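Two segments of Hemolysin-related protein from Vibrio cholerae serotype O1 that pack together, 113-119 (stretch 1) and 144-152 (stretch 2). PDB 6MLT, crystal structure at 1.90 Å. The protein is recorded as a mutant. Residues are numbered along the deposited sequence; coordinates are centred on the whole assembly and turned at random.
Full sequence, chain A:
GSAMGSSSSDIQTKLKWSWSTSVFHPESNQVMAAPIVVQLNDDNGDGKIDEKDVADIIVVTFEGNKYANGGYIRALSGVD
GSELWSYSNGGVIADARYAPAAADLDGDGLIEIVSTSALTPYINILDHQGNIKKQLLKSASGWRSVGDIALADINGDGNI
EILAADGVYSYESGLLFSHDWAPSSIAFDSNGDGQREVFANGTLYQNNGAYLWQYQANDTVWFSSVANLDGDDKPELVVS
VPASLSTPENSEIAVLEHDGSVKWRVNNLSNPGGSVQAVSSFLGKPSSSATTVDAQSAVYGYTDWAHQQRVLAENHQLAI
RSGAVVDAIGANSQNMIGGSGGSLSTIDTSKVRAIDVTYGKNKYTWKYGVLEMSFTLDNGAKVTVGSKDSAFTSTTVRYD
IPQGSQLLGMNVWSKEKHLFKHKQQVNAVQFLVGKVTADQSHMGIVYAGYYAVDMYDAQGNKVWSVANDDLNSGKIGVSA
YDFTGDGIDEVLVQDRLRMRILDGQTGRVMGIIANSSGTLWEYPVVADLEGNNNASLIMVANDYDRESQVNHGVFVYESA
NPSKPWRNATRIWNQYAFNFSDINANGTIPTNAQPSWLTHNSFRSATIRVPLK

Stretch 1 (113-119) IVSTSAL
Stretch 2, residues 144-152: RSVGDIALA

Residues 113-119 and 144-152 run nearly antiparallel, their end-to-end directions 169° apart, and pack through side chains without a single hydrogen bond between them. The first stretch enters as a strand that includes Ile113, Val114 and Ser115 (phi/psi -122/121, -106/131 and -162/171), remains extended through Thr116 and Ser117 (-156/176 and -143/172), and then bends at Ala118 (-75/-8) and Leu119 (-97/-6). The second leaves a 3-10 segment at Arg144 and Ser145 (-69/-9 and -108/10), extends at Val146 (-117/126), passes through Gly147 (-177/-160) and Asp148 (-67/152), and continues through Ile149 (-126/130) into the strand 150-152, with Ala150 at -122/151, Leu151 at -123/125 and Ala152 at -161/153.

The register is set by two pairs. The CA atoms of Ser117 and Val146 lie 6.0 Å apart, whereas those of Ser115 and Ile149 are separated by 7.4 Å. The wider spacing leaves room for the long side chain of Ile149, and at the narrower one a valine methyl reaches the facing backbone. Together the stretches bury 335 Å², summed over both sides.

Ile149 is the principal bump at the wide end. Its CA-to-CB bond points toward the first stretch, and chi1 of -64° (m) with chi2 of 174° (t) extends CD1 into the hollow beside Val114 and Ser115. There Ile149 CD1 lies 3.9 Å from Ser115 CA, 4.1 Å from Val114 O and 4.2 Å from Val114 CG1. Because Ser115 directs its CB away (chi1 78°, p), its backbone is left open to this methyl. Val114, with chi1 at -170° (t), also meets Leu151: Val114 CG2 sits 4.1 Å from Leu151 CD2, the leucine having chi1 -51° (m) and chi2 172° (t). The two valine methyls thus contact successive inward-pointing side chains of the second stretch.

At the narrow end Val146 supplies the corresponding bump. With chi1 at 173° (t), Val146 CG2 presses against the peptide joining Ser117 to Ala118, 3.5 Å from Ser117 C and 3.3 Å from Ala118 N. Val146 CG2 is also 4.0 Å from Ala118 CB, which projects sideways. Ser117 turns its own CB away (chi1 84°, p), and Ser117 OG accepts a hydrogen bond from Leu119 N at 2.9 Å, bracing the bend within the first stretch.

Thr116 points toward the second stretch between these apolar contacts. Its t rotamer (chi1 -165°) brings Thr116 CG2 to 3.5 Å from Ser145 O, while OG1 is hydrogen-bonded elsewhere in the structure. Ser145 (chi1 72°, p) also faces the first stretch, but Ser145 OG remains 4.1 Å from Ser117 O.

Gly147 and Asp148 carry the second backbone between the Val146 and Ile149 bumps without adding a side-chain contact. Asp148 adopts chi1 -171° (t) and chi2 22°, and Asp148 OD1 accepts a weak 2.8 Å hydrogen bond from Ile149 N. Ile113 (chi1 -57°, m; chi2 166°, t) and Leu119 (chi1 -48°, m; chi2 179°, t) point away from the contact.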

# COMPACT_ATOMS: atom_id res chain seq x y z
N ILE A 113 7.64 16.39 14.62
CA ILE A 113 7.06 16.94 13.40
C ILE A 113 8.18 17.51 12.54
O ILE A 113 8.88 18.43 12.97
CB ILE A 113 6.01 18.02 13.72
CG1 ILE A 113 4.93 17.43 14.62
CG2 ILE A 113 5.41 18.58 12.43
CD1 ILE A 113 4.05 18.47 15.26
N VAL A 114 8.32 16.99 11.32
CA VAL A 114 9.44 17.33 10.44
C VAL A 114 8.93 18.24 9.33
O VAL A 114 7.92 17.94 8.68
CB VAL A 114 10.09 16.07 9.84
CG1 VAL A 114 11.39 16.44 9.12
CG2 VAL A 114 10.35 15.03 10.91
N SER A 115 9.63 19.35 9.11
CA SER A 115 9.23 20.29 8.07
C SER A 115 10.40 21.19 7.71
O SER A 115 11.43 21.21 8.40
CB SER A 115 8.03 21.14 8.51
OG SER A 115 8.45 22.17 9.39
N THR A 116 10.22 21.97 6.65
CA THR A 116 11.17 23.03 6.31
C THR A 116 10.44 24.08 5.48
O THR A 116 9.25 23.94 5.15
CB THR A 116 12.39 22.46 5.57
OG1 THR A 116 13.44 23.45 5.56
CG2 THR A 116 12.04 22.07 4.14
N SER A 117 11.16 25.15 5.16
CA SER A 117 10.68 26.18 4.26
C SER A 117 11.85 26.67 3.42
O SER A 117 13.01 26.32 3.66
CB SER A 117 10.07 27.36 5.03
OG SER A 117 11.09 28.26 5.43
N ALA A 118 11.54 27.51 2.43
CA ALA A 118 12.59 28.12 1.63
C ALA A 118 13.31 29.23 2.37
O ALA A 118 14.31 29.75 1.87
CB ALA A 118 12.00 28.67 0.33
N LEU A 119 12.81 29.62 3.55
CA LEU A 119 13.34 30.74 4.31
C LEU A 119 14.34 30.32 5.38
O LEU A 119 14.93 31.19 6.02
CB LEU A 119 12.19 31.51 4.97
CG LEU A 119 11.00 31.85 4.06
CD1 LEU A 119 9.93 32.58 4.85
CD2 LEU A 119 11.44 32.67 2.87
N ARG A 144 14.74 25.02 -3.99
CA ARG A 144 15.29 23.70 -4.30
C ARG A 144 15.37 22.78 -3.09
O ARG A 144 15.66 21.59 -3.26
CB ARG A 144 16.68 23.86 -4.91
N SER A 145 15.11 23.28 -1.88
CA SER A 145 15.17 22.48 -0.67
C SER A 145 13.79 22.18 -0.09
O SER A 145 13.70 21.67 1.03
CB SER A 145 16.03 23.18 0.39
OG SER A 145 15.36 24.32 0.92
N VAL A 146 12.73 22.49 -0.82
CA VAL A 146 11.36 22.40 -0.33
C VAL A 146 10.61 21.36 -1.15
O VAL A 146 10.56 21.45 -2.38
CB VAL A 146 10.66 23.77 -0.40
CG1 VAL A 146 9.18 23.64 -0.05
CG2 VAL A 146 11.34 24.76 0.53
N GLY A 147 10.01 20.40 -0.47
CA GLY A 147 9.15 19.44 -1.13
C GLY A 147 8.54 18.50 -0.12
O GLY A 147 8.48 18.79 1.08
N ASP A 148 8.09 17.35 -0.61
CA ASP A 148 7.54 16.35 0.28
C ASP A 148 8.64 15.78 1.17
O ASP A 148 9.83 15.78 0.82
CB ASP A 148 6.88 15.22 -0.51
CG ASP A 148 6.10 14.25 0.36
OD1 ASP A 148 5.71 14.64 1.49
OD2 ASP A 148 5.86 13.10 -0.07
N ILE A 149 8.24 15.33 2.35
CA ILE A 149 9.12 14.64 3.28
C ILE A 149 8.48 13.30 3.63
O ILE A 149 7.29 13.25 3.98
CB ILE A 149 9.36 15.47 4.56
CG1 ILE A 149 10.09 16.77 4.19
CG2 ILE A 149 10.15 14.67 5.57
CD1 ILE A 149 10.26 17.73 5.34
N ALA A 150 9.26 12.23 3.52
CA ALA A 150 8.83 10.90 3.93
C ALA A 150 9.81 10.38 4.98
O ALA A 150 10.99 10.75 4.98
CB ALA A 150 8.75 9.94 2.75
N LEU A 151 9.31 9.53 5.87
CA LEU A 151 10.07 9.03 7.00
C LEU A 151 10.10 7.51 6.96
O LEU A 151 9.04 6.86 6.94
CB LEU A 151 9.45 9.50 8.32
CG LEU A 151 9.19 11.00 8.41
CD1 LEU A 151 8.39 11.32 9.66
CD2 LEU A 151 10.50 11.77 8.40
N ALA A 152 11.30 6.94 6.97
CA ALA A 152 11.44 5.48 6.94
C ALA A 152 12.82 5.09 7.43
O ALA A 152 13.78 5.87 7.33
CB ALA A 152 11.22 4.93 5.53